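Local coordinates for protein mandelate racemase/muconate lactonizing enzyme (Jannaschia sp., PDB 4J3Z) that probably catalyses metal-assisted abstraction of a proton alpha to a substrate carboxylate, as its enolase-superfamily relatives do, at residues 74-79 against 83-88; 339-344 against 371-376. All blocks are in the same frame, centred on the assembly; numbering follows the deposited sequence.

Interaction 1. Residues 74-79 against 83-88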
loop_
_atom_site.group_PDB
_atom_site.type_symbol
_atom_site.label_atom_id
_atom_site.label_comp_id
_atom_site.label_asym_id
_atom_site.label_seq_id
_atom_site.Cartn_x
_atom_site.Cartn_y
_atom_site.Cartn_z
ATOM N N MET D 74 -27.999 24.211 -9.805
ATOM C CA MET D 74 -27.172 25.171 -10.537
ATOM C C MET D 74 -25.681 24.834 -10.463
ATOM O O MET D 74 -24.971 24.920 -11.469
ATOM C CB MET D 74 -27.457 26.584 -10.069
ATOM C CG MET D 74 -28.855 27.054 -10.432
ATOM S SD MET D 74 -29.195 28.722 -9.851
ATOM C CE MET D 74 -29.293 28.498 -8.069
ATOM N N SER D 75 -25.217 24.419 -9.284
ATOM C CA SER D 75 -23.822 23.990 -9.108
ATOM C C SER D 75 -23.439 22.862 -10.070
ATOM O O SER D 75 -22.415 22.954 -10.750
ATOM C CB SER D 75 -23.546 23.590 -7.658
ATOM O OG SER D 75 -22.283 22.953 -7.546
ATOM N N ARG D 76 -24.268 21.818 -10.134
ATOM C CA ARG D 76 -24.079 20.736 -11.112
ATOM C C ARG D 76 -24.034 21.262 -12.554
ATOM O O ARG D 76 -23.087 20.980 -13.282
ATOM C CB ARG D 76 -25.161 19.660 -10.973
ATOM C CG ARG D 76 -25.059 18.729 -9.765
ATOM C CD ARG D 76 -23.695 18.076 -9.552
ATOM N NE ARG D 76 -23.127 17.532 -10.780
ATOM C CZ ARG D 76 -22.035 16.770 -10.862
ATOM N NH1 ARG D 76 -21.346 16.419 -9.778
ATOM N NH2 ARG D 76 -21.630 16.344 -12.056
ATOM N N ARG D 77 -25.057 22.020 -12.958
ATOM C CA ARG D 77 -25.076 22.695 -14.265
ATOM C C ARG D 77 -23.767 23.464 -14.519
ATOM O O ARG D 77 -23.154 23.327 -15.583
ATOM C CB ARG D 77 -26.250 23.678 -14.348
ATOM C CG ARG D 77 -27.611 23.106 -14.750
ATOM C CD ARG D 77 -28.562 24.240 -15.151
ATOM N NE ARG D 77 -29.973 23.913 -14.920
ATOM C CZ ARG D 77 -30.964 24.795 -14.777
ATOM N NH1 ARG D 77 -30.739 26.101 -14.841
ATOM N NH2 ARG D 77 -32.201 24.364 -14.558
ATOM N N ALA D 78 -23.328 24.250 -13.530
ATOM C CA ALA D 78 -22.172 25.118 -13.712
ATOM C C ALA D 78 -20.855 24.350 -13.723
ATOM O O ALA D 78 -19.888 24.791 -14.349
ATOM C CB ALA D 78 -22.158 26.223 -12.673
ATOM N N HIS D 79 -20.832 23.210 -13.027
ATOM C CA HIS D 79 -19.698 22.273 -13.023
ATOM C C HIS D 79 -19.639 21.531 -14.350
ATOM O O HIS D 79 -18.570 21.360 -14.930
ATOM C CB HIS D 79 -19.865 21.284 -11.863
ATOM C CG HIS D 79 -18.763 20.268 -11.736
ATOM N ND1 HIS D 79 -17.515 20.577 -11.241
ATOM C CD2 HIS D 79 -18.749 18.936 -11.988
ATOM C CE1 HIS D 79 -16.772 19.486 -11.217
ATOM N NE2 HIS D 79 -17.498 18.474 -11.660
ATOM N N PHE D 83 -20.098 20.451 -21.707
ATOM C CA PHE D 83 -19.527 19.120 -21.615
ATOM C C PHE D 83 -18.184 19.029 -20.891
ATOM O O PHE D 83 -17.198 18.776 -21.498
ATOM C CB PHE D 83 -19.550 18.400 -22.963
ATOM C CG PHE D 83 -19.377 16.904 -22.874
ATOM C CD1 PHE D 83 -20.418 16.092 -22.480
ATOM C CD2 PHE D 83 -18.182 16.301 -23.224
ATOM C CE1 PHE D 83 -20.274 14.721 -22.411
ATOM C CE2 PHE D 83 -18.030 14.941 -23.151
ATOM C CZ PHE D 83 -19.084 14.151 -22.735
ATOM N N THR D 84 -18.144 19.341 -19.610
ATOM C CA THR D 84 -16.871 19.309 -18.907
ATOM C C THR D 84 -16.955 18.341 -17.739
ATOM O O THR D 84 -16.465 17.213 -17.821
ATOM C CB THR D 84 -16.446 20.706 -18.408
ATOM O OG1 THR D 84 -17.539 21.314 -17.707
ATOM C CG2 THR D 84 -16.023 21.598 -19.570
ATOM N N GLN D 85 -17.590 18.780 -16.654
ATOM C CA GLN D 85 -17.751 17.960 -15.457
ATOM C C GLN D 85 -16.399 17.663 -14.780
ATOM O O GLN D 85 -16.151 16.559 -14.299
ATOM C CB GLN D 85 -18.546 16.683 -15.779
ATOM C CG GLN D 85 -19.623 16.348 -14.760
ATOM C CD GLN D 85 -20.570 15.255 -15.239
ATOM O OE1 GLN D 85 -20.273 14.064 -15.120
ATOM N NE2 GLN D 85 -21.724 15.657 -15.775
ATOM N N ARG D 86 -15.529 18.670 -14.769
ATOM C CA ARG D 86 -14.292 18.655 -13.991
ATOM C C ARG D 86 -13.888 20.068 -13.548
ATOM O O ARG D 86 -14.214 21.045 -14.228
ATOM C CB ARG D 86 -13.131 17.924 -14.702
ATOM C CG ARG D 86 -12.996 18.064 -16.218
ATOM C CD ARG D 86 -12.544 19.439 -16.708
ATOM N NE ARG D 86 -11.618 20.162 -15.842
ATOM C CZ ARG D 86 -10.303 19.965 -15.766
ATOM N NH1 ARG D 86 -9.703 19.019 -16.481
ATOM N NH2 ARG D 86 -9.582 20.715 -14.940
ATOM N N PRO D 87 -13.176 20.177 -12.400
ATOM C CA PRO D 87 -12.893 21.467 -11.761
ATOM C C PRO D 87 -12.337 22.523 -12.706
ATOM O O PRO D 87 -11.378 22.255 -13.446
ATOM C CB PRO D 87 -11.857 21.107 -10.698
ATOM C CG PRO D 87 -12.196 19.711 -10.327
ATOM C CD PRO D 87 -12.660 19.049 -11.597
ATOM N N ASP D 88 -12.941 23.710 -12.664
ATOM C CA ASP D 88 -12.532 24.835 -13.494
ATOM C C ASP D 88 -12.593 26.125 -12.699
ATOM O O ASP D 88 -13.660 26.723 -12.594
ATOM C CB ASP D 88 -13.437 24.963 -14.728
ATOM C CG ASP D 88 -12.907 25.978 -15.745
ATOM O OD1 ASP D 88 -12.263 26.970 -15.343
ATOM O OD2 ASP D 88 -13.127 25.778 -16.953
HETATM O O HOH W 1 -19.615 14.401 -11.941
HETATM O O HOH W 2 -15.969 22.885 -12.267
#
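The imidazole of His79 lies against the backbone of residues 85-87, with the amide nitrogen of Arg86 over one ring face, 3.7 Å from His79 NE2; Gln85 C and Pro87 N approach obliquely. The neighbouring Arg76 guanidinium has His79 CD2 over one face, near the rim, and Gln85 CD and a water in plane at its edge. Arg76 NH2 lies 3.4 Å from Gln85 CG, the guanidinium and amide planes 70° apart. This is the connection between two helices in the alpha+beta N-terminal (capping) domain of the enolase-superfamily fold: the end of helix 71-80 meets the loop leading into helix 89-109. With CG anti to the backbone N (chi1 -180°), the His79 ring extends to the loop, while His79 O receives a bent bond from Gln85 N (3.3 Å, 135° at the hydrogen). Thr84 OG1 lies 3.0 Å from that same His79 O, but its proton may go instead to Ser81 O. One water accepts weakly from His79 ND1 and donates to Arg86 O; another accepts from Arg76 NH2 at 2.8 Å and donates weakly to Gln85 OE1. With an alanine in place of His79, the Arg86 amide would probably lose the ring face beneath it, and the water on Arg86 O its link to ND1. A second subunit covers part of this contact, its Met175 O accepting from Arg76 NE and its Thr174 O from Gln85 NE2. Glu268 of that second subunit forms a salt bridge with Arg86 NH1. Arg86 NE and NH2 also both donate to Pro87 O, the NH2 bond 2.8 Å long and in the carbonyl plane.

Interaction 2. Residues 339-344 against 371-376; sequences TPFHEA and DAIANA
Segments 339-344 and 371-376 come nearest at Ala344 and Ile373, whose CA atoms are 7.2 Å apart, a spacing bridged by side chains and one carbonyl. Ile373, directed toward the other helix, supplies both of its branches. Its CG2 methyl, anti to the backbone N (chi1 -61°, measured to CG1), meets Phe341 CE1 at 3.7 Å, approaching the ring obliquely. Its CG1 packs 3.8 Å from Ala344 O, a carbonyl whose hydrogen bond comes from Asn370 ND2. The phenyl group reaches Ile373 because Phe341 CG stands anti to its own backbone N (chi1 -172°); the ring and the isoleucine lie alongside each other, pointing opposite ways. At the start of the first helix Thr339 is the N-cap, its OG1 accepting from His342 N at 3.1 Å with a nearly straight 169° angle. The contact is small, 130 Å² in all, one apolar side-chain pair plus an aliphatic carbon against a carbonyl oxygen. It joins two short helices flanking an antiparallel ribbon, since helix 340-345 runs into strand 346-347 and strand 368-369 precedes helix 371-376. Around it, Phe341 meets the rings of Trp24 and His377 and touches Val12, while Ala374 rests on Phe10 of strand 4-12.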
loop_
_atom_site.group_PDB
_atom_site.type_symbol
_atom_site.label_atom_id
_atom_site.label_comp_id
_atom_site.label_asym_id
_atom_site.label_seq_id
_atom_site.Cartn_x
_atom_site.Cartn_y
_atom_site.Cartn_z
ATOM N N THR D 339 -9.361 46.421 6.941
ATOM C CA THR D 339 -9.087 47.766 6.452
ATOM C C THR D 339 -10.330 48.654 6.522
ATOM O O THR D 339 -11.449 48.139 6.597
ATOM C CB THR D 339 -8.621 47.751 4.988
ATOM O OG1 THR D 339 -9.750 47.505 4.132
ATOM C CG2 THR D 339 -7.540 46.698 4.772
ATOM N N PRO D 340 -10.136 49.994 6.499
ATOM C CA PRO D 340 -11.230 50.962 6.347
ATOM C C PRO D 340 -12.094 50.743 5.098
ATOM O O PRO D 340 -13.331 50.765 5.184
ATOM C CB PRO D 340 -10.493 52.302 6.240
ATOM C CG PRO D 340 -9.229 52.093 7.009
ATOM C CD PRO D 340 -8.847 50.658 6.786
ATOM N N PHE D 341 -11.463 50.547 3.942
ATOM C CA PHE D 341 -12.216 50.367 2.704
ATOM C C PHE D 341 -13.192 49.188 2.787
ATOM O O PHE D 341 -14.341 49.292 2.346
ATOM C CB PHE D 341 -11.283 50.216 1.508
ATOM C CG PHE D 341 -11.996 50.209 0.181
ATOM C CD1 PHE D 341 -12.749 51.310 -0.225
ATOM C CD2 PHE D 341 -11.898 49.119 -0.668
ATOM C CE1 PHE D 341 -13.385 51.313 -1.456
ATOM C CE2 PHE D 341 -12.540 49.114 -1.897
ATOM C CZ PHE D 341 -13.284 50.216 -2.289
ATOM N N HIS D 342 -12.724 48.076 3.354
ATOM C CA HIS D 342 -13.579 46.950 3.706
ATOM C C HIS D 342 -14.841 47.383 4.468
ATOM O O HIS D 342 -15.938 46.931 4.146
ATOM C CB HIS D 342 -12.794 45.923 4.535
ATOM C CG HIS D 342 -11.921 45.020 3.717
ATOM N ND1 HIS D 342 -10.585 45.273 3.500
ATOM C CD2 HIS D 342 -12.193 43.859 3.075
ATOM C CE1 HIS D 342 -10.071 44.313 2.749
ATOM N NE2 HIS D 342 -11.025 43.441 2.483
ATOM N N GLU D 343 -14.685 48.251 5.469
ATOM C CA GLU D 343 -15.817 48.718 6.285
ATOM C C GLU D 343 -16.602 49.874 5.635
ATOM O O GLU D 343 -17.711 50.200 6.061
ATOM C CB GLU D 343 -15.330 49.115 7.691
ATOM C CG GLU D 343 -16.417 49.350 8.733
ATOM C CD GLU D 343 -17.173 48.088 9.137
ATOM O OE1 GLU D 343 -16.591 46.975 9.115
ATOM O OE2 GLU D 343 -18.355 48.218 9.503
ATOM N N ALA D 344 -16.021 50.485 4.606
ATOM C CA ALA D 344 -16.698 51.536 3.841
ATOM C C ALA D 344 -17.502 50.970 2.671
ATOM O O ALA D 344 -18.616 51.438 2.399
ATOM C CB ALA D 344 -15.686 52.560 3.330
ATOM N N ASP D 371 -23.471 51.896 -3.285
ATOM C CA ASP D 371 -23.186 52.163 -4.696
ATOM C C ASP D 371 -22.134 53.254 -4.949
ATOM O O ASP D 371 -21.230 53.078 -5.784
ATOM C CB ASP D 371 -24.485 52.448 -5.453
ATOM C CG ASP D 371 -25.256 51.170 -5.811
ATOM O OD1 ASP D 371 -24.682 50.061 -5.730
ATOM O OD2 ASP D 371 -26.439 51.281 -6.188
ATOM N N ALA D 372 -22.239 54.362 -4.217
ATOM C CA ALA D 372 -21.343 55.502 -4.400
ATOM C C ALA D 372 -19.875 55.137 -4.159
ATOM O O ALA D 372 -19.005 55.506 -4.944
ATOM C CB ALA D 372 -21.776 56.664 -3.516
ATOM N N ILE D 373 -19.609 54.400 -3.080
ATOM C CA ILE D 373 -18.274 53.876 -2.784
ATOM C C ILE D 373 -17.812 52.924 -3.879
ATOM O O ILE D 373 -16.699 53.052 -4.403
ATOM C CB ILE D 373 -18.243 53.176 -1.405
ATOM C CG1 ILE D 373 -18.601 54.172 -0.290
ATOM C CG2 ILE D 373 -16.880 52.546 -1.130
ATOM C CD1 ILE D 373 -17.713 55.405 -0.229
ATOM N N ALA D 374 -18.684 51.981 -4.228
ATOM C CA ALA D 374 -18.432 51.034 -5.309
ATOM C C ALA D 374 -17.945 51.739 -6.567
ATOM O O ALA D 374 -16.839 51.478 -7.028
ATOM C CB ALA D 374 -19.691 50.215 -5.604
ATOM N N ASN D 375 -18.768 52.640 -7.107
ATOM C CA ASN D 375 -18.503 53.282 -8.403
ATOM C C ASN D 375 -17.269 54.184 -8.420
ATOM O O ASN D 375 -16.452 54.104 -9.342
ATOM C CB ASN D 375 -19.749 54.031 -8.904
ATOM C CG ASN D 375 -20.903 53.089 -9.238
ATOM O OD1 ASN D 375 -20.692 51.952 -9.691
ATOM N ND2 ASN D 375 -22.129 53.558 -9.022
ATOM N N ALA D 376 -17.131 55.027 -7.396
ATOM C CA ALA D 376 -15.966 55.910 -7.257
ATOM C C ALA D 376 -14.634 55.156 -7.317
ATOM O O ALA D 376 -13.606 55.717 -7.708
ATOM C CB ALA D 376 -16.064 56.704 -5.958
#

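In the fold
Interactions 1 and 2 are separate sites, their centres 33 Å apart and their nearest atoms about 22 Å apart, and they share no helix or strand. Interaction 1 is local in sequence, a turn between consecutive helices of the N-terminal domain; it is largely buried, with a second subunit among the covering parts, and its chemistry is largely polar, with waters and backbone carbonyls. Interaction 2 joins segments 27 residues apart in sequence in the C-terminal region, is partly buried and relies on aliphatic-aromatic packing, untouched by other chains of the assembly. Yet it borders strand 4-12, so it also lies where the C-terminal region meets the N-terminal sheet. The segments bury 226 Å² in interaction 1 and 130 Å² in interaction 2.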